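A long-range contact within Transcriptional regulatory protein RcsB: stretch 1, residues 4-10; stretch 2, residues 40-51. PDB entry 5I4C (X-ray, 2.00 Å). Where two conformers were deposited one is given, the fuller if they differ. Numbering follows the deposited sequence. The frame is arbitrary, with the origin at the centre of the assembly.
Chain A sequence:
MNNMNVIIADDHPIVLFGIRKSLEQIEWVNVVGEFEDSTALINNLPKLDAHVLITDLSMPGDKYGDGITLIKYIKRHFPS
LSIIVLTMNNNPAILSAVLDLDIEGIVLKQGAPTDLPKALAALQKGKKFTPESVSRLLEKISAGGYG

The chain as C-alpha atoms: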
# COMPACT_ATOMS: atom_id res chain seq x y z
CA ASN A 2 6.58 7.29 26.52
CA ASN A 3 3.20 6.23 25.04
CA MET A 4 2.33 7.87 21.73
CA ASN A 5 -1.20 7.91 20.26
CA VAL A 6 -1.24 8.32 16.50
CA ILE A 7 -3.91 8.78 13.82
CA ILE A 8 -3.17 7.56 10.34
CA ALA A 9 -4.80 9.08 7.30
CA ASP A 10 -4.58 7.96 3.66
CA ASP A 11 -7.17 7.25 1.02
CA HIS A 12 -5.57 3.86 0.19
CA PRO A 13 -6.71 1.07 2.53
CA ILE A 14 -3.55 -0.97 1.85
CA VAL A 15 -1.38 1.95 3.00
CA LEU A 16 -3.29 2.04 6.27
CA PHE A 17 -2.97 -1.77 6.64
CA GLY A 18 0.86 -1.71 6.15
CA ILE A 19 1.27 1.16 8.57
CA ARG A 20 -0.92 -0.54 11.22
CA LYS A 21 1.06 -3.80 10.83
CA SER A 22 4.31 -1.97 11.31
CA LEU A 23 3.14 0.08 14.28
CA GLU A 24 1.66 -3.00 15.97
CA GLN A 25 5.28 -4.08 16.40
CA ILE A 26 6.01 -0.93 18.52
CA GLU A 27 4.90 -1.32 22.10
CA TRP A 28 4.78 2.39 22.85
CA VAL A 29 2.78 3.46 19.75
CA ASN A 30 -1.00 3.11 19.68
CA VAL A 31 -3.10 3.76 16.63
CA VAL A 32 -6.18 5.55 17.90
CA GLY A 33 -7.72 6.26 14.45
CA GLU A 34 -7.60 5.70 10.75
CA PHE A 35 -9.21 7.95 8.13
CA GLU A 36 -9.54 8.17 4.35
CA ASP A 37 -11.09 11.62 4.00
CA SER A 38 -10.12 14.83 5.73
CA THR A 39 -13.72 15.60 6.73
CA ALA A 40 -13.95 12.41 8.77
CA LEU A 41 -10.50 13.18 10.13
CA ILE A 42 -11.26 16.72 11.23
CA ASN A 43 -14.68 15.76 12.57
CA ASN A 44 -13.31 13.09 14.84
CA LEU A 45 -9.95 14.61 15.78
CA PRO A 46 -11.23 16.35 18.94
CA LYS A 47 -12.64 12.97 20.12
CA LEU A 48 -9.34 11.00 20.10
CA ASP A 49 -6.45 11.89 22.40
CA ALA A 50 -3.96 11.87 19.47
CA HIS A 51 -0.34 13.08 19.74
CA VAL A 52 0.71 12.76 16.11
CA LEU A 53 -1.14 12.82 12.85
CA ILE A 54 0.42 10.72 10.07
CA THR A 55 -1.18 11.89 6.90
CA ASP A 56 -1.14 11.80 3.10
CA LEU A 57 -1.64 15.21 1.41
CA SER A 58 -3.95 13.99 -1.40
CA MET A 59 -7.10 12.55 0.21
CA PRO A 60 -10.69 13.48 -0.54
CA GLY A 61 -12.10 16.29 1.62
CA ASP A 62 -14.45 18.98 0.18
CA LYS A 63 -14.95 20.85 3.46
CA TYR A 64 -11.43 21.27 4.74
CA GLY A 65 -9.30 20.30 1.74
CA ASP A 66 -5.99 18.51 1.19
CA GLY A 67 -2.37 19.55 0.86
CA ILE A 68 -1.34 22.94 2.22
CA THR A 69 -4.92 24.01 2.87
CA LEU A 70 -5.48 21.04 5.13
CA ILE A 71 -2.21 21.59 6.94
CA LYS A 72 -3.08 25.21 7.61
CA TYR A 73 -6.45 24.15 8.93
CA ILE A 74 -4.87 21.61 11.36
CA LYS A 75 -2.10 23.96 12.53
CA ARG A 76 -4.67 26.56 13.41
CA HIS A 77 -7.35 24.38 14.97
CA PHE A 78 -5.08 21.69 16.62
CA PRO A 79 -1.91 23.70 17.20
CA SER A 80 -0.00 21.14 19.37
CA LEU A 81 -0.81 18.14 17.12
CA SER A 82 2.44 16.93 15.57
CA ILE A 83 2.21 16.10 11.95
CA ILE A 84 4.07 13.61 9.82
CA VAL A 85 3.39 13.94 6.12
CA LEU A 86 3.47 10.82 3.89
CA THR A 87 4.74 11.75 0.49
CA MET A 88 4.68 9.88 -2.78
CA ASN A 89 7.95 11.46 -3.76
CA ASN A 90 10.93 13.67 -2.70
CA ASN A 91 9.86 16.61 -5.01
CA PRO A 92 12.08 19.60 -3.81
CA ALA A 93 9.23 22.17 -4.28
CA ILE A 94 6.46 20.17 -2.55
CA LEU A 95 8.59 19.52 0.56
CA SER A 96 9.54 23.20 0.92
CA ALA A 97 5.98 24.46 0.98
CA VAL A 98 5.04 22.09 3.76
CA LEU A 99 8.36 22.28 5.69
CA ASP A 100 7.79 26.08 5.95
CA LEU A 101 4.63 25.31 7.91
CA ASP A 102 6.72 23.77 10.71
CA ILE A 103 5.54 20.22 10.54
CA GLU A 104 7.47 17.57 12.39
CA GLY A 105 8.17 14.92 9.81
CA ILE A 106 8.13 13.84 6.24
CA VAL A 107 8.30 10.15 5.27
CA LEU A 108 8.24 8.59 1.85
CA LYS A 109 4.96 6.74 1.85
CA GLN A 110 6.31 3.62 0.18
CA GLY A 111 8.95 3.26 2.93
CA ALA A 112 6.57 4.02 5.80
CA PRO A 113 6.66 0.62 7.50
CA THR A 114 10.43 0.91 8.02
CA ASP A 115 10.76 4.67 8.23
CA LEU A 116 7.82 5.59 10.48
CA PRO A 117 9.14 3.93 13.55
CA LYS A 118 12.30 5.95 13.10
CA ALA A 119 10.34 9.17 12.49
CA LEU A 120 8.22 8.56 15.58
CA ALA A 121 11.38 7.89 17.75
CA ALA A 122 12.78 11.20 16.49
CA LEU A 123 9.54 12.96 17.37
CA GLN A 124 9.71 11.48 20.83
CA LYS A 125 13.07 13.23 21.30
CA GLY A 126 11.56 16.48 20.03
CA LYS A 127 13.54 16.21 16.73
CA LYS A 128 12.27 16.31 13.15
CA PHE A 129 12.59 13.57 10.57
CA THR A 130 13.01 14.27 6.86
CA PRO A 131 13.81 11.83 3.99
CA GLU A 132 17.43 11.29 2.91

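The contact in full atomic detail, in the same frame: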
# COMPACT_ATOMS: atom_id res chain seq x y z
N MET A 4 2.70 6.94 22.76
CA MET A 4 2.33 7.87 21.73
C MET A 4 1.08 7.39 20.98
O MET A 4 1.06 6.30 20.40
CB MET A 4 3.51 8.06 20.81
CG MET A 4 3.31 9.12 19.75
SD MET A 4 4.83 9.20 18.74
CE MET A 4 5.96 10.11 19.79
N ASN A 5 0.03 8.23 20.96
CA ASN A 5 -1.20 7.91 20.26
C ASN A 5 -1.13 8.60 18.94
O ASN A 5 -0.84 9.83 18.88
CB ASN A 5 -2.40 8.40 20.99
CG ASN A 5 -2.65 7.63 22.26
OD1 ASN A 5 -2.24 6.47 22.39
ND2 ASN A 5 -3.30 8.28 23.21
N VAL A 6 -1.35 7.82 17.88
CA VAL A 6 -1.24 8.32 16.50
C VAL A 6 -2.51 8.07 15.73
O VAL A 6 -3.23 7.10 15.97
CB VAL A 6 0.05 7.78 15.77
CG1 VAL A 6 1.32 7.84 16.66
CG2 VAL A 6 -0.12 6.36 15.28
N ILE A 7 -2.82 8.97 14.79
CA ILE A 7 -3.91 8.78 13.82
C ILE A 7 -3.23 8.62 12.48
O ILE A 7 -2.22 9.30 12.22
CB ILE A 7 -4.81 10.04 13.78
CG1 ILE A 7 -5.54 10.19 15.10
CG2 ILE A 7 -5.77 9.99 12.63
CD1 ILE A 7 -6.42 11.40 15.12
N ILE A 8 -3.75 7.76 11.64
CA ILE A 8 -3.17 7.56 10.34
C ILE A 8 -4.23 7.89 9.30
O ILE A 8 -5.40 7.47 9.44
CB ILE A 8 -2.55 6.16 10.18
CG1 ILE A 8 -3.56 5.03 10.32
CG2 ILE A 8 -1.52 5.88 11.27
CD1 ILE A 8 -2.94 3.62 10.11
N ALA A 9 -3.84 8.64 8.28
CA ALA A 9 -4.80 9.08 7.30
C ALA A 9 -4.25 8.96 5.89
O ALA A 9 -3.15 9.46 5.59
CB ALA A 9 -5.25 10.50 7.59
N ASP A 10 -4.96 8.19 5.07
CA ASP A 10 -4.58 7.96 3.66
C ASP A 10 -5.78 7.42 2.95
O ASP A 10 -6.53 6.63 3.54
CB ASP A 10 -3.46 6.96 3.53
CG ASP A 10 -2.79 7.01 2.12
OD1 ASP A 10 -1.86 7.77 1.90
OD2 ASP A 10 -3.18 6.32 1.21
N ALA A 40 -13.89 13.39 7.72
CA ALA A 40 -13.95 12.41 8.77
C ALA A 40 -12.81 12.62 9.76
O ALA A 40 -13.03 12.63 10.96
CB ALA A 40 -13.90 10.99 8.16
N LEU A 41 -11.61 12.84 9.28
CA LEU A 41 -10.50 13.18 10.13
C LEU A 41 -10.74 14.36 11.09
O LEU A 41 -10.57 14.25 12.33
CB LEU A 41 -9.30 13.57 9.25
CG LEU A 41 -8.04 14.06 10.00
CD1 LEU A 41 -7.53 13.04 11.00
CD2 LEU A 41 -6.91 14.29 9.02
N ILE A 42 -11.10 15.48 10.51
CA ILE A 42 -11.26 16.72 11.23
C ILE A 42 -12.45 16.62 12.17
O ILE A 42 -12.37 17.09 13.29
CB ILE A 42 -11.44 17.93 10.27
CG1 ILE A 42 -10.16 18.24 9.47
CG2 ILE A 42 -11.98 19.19 11.00
CD1 ILE A 42 -8.92 18.30 10.30
N ASN A 43 -13.51 15.97 11.72
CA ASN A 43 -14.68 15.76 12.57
C ASN A 43 -14.43 14.96 13.80
O ASN A 43 -15.01 15.25 14.82
CB ASN A 43 -15.83 15.08 11.84
CG ASN A 43 -16.60 16.01 11.00
OD1 ASN A 43 -16.51 17.21 11.14
ND2 ASN A 43 -17.34 15.46 10.07
N ASN A 44 -13.55 13.98 13.71
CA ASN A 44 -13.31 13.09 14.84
C ASN A 44 -12.05 13.38 15.61
O ASN A 44 -11.93 12.96 16.72
CB ASN A 44 -13.29 11.70 14.33
CG ASN A 44 -14.64 11.28 13.91
OD1 ASN A 44 -15.52 11.09 14.75
ND2 ASN A 44 -14.88 11.28 12.60
N LEU A 45 -11.15 14.17 15.07
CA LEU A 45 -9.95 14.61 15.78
C LEU A 45 -10.15 15.03 17.25
O LEU A 45 -9.45 14.54 18.10
CB LEU A 45 -9.16 15.69 15.01
CG LEU A 45 -7.85 15.20 14.38
CD1 LEU A 45 -7.27 16.18 13.38
CD2 LEU A 45 -6.84 14.93 15.44
N PRO A 46 -11.07 15.94 17.53
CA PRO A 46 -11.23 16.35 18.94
C PRO A 46 -11.60 15.20 19.87
O PRO A 46 -11.38 15.28 21.09
CB PRO A 46 -12.37 17.37 18.90
CG PRO A 46 -12.43 17.82 17.44
CD PRO A 46 -12.04 16.60 16.65
N LYS A 47 -12.13 14.11 19.31
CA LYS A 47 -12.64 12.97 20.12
C LYS A 47 -11.59 11.89 20.52
O LYS A 47 -11.89 10.92 21.24
CB LYS A 47 -13.82 12.31 19.41
CG LYS A 47 -14.94 13.25 18.97
CD LYS A 47 -15.84 12.46 18.00
CE LYS A 47 -16.86 13.31 17.31
NZ LYS A 47 -17.74 12.45 16.49
N LEU A 48 -10.37 12.04 20.03
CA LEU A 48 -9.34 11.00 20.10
C LEU A 48 -8.18 11.73 20.74
O LEU A 48 -7.89 12.85 20.35
CB LEU A 48 -8.94 10.56 18.67
CG LEU A 48 -10.08 9.99 17.81
CD1 LEU A 48 -9.55 9.66 16.42
CD2 LEU A 48 -10.62 8.74 18.47
N ASP A 49 -7.49 11.14 21.69
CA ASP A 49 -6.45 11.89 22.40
C ASP A 49 -5.09 11.67 21.66
O ASP A 49 -4.13 11.17 22.23
CB ASP A 49 -6.47 11.46 23.88
CG ASP A 49 -7.67 12.06 24.69
OD1 ASP A 49 -8.57 12.75 24.13
OD2 ASP A 49 -7.68 11.87 25.92
N ALA A 50 -5.05 12.10 20.39
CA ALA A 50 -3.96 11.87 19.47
C ALA A 50 -2.78 12.79 19.76
O ALA A 50 -2.98 13.97 20.05
CB ALA A 50 -4.43 12.14 18.04
N HIS A 51 -1.57 12.27 19.63
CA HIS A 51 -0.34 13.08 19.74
C HIS A 51 0.26 13.49 18.39
O HIS A 51 0.83 14.56 18.22
CB HIS A 51 0.69 12.33 20.60
CG HIS A 51 0.17 11.99 21.95
ND1 HIS A 51 0.39 10.79 22.55
CD2 HIS A 51 -0.60 12.71 22.81
CE1 HIS A 51 -0.21 10.77 23.73
NE2 HIS A 51 -0.84 11.91 23.90

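A strand and the segment that packs over it are often joined in two ways, by directional polar bonds at one end and by apolar packing along the rest, and this contact in RcsB is a compact example. Residues 4-9 form an extended strand. The second stretch arrives as a helix, passes through a 3-10 segment at residues 45-47, and continues as an irregular tail that draws close to the start of the strand. The CA atoms of Asn-5 and Ala-50 lie 4.9 Å apart, whereas those of Ala-9 and Leu-41 are separated by 7.6 Å, so the helical end stands off far enough for side chains to fill the gap.

At the close end, Asn-5 is held at three points. The amide N of His-51 donates to O of Asn-5 at 2.7 Å, and N of Asn-5 donates in turn to ND1 of the His-51 ring at 3.0 Å, almost linearly. The acceptor role requires ND1 to be unprotonated. One residue thus satisfies both backbone polar groups of Asn-5, using its own backbone for one and its imidazole for the other. The side chain of Asn-5 adds a third bond, from ND2 to O of Asp-49 at 3.2 Å.

Further along, strand alternation sorts the residues: Ile-7 and Ala-9 point toward the second stretch, Val-6 and Ile-8 away. Ile-7 is the apolar hub. Its CD1 reaches CD2 of Leu-45 and CB of Ala-50, both at 3.6 Å, and CD1 of Leu-48 at 3.8 Å, while its CG2 meets CD1 of Leu-41 at 3.9 Å. A single branched side chain therefore touches the helix, the 3-10 segment and the tail. The small Ala-9 makes a looser contact, its CB lying 4.4 Å from CD2 of Leu-41.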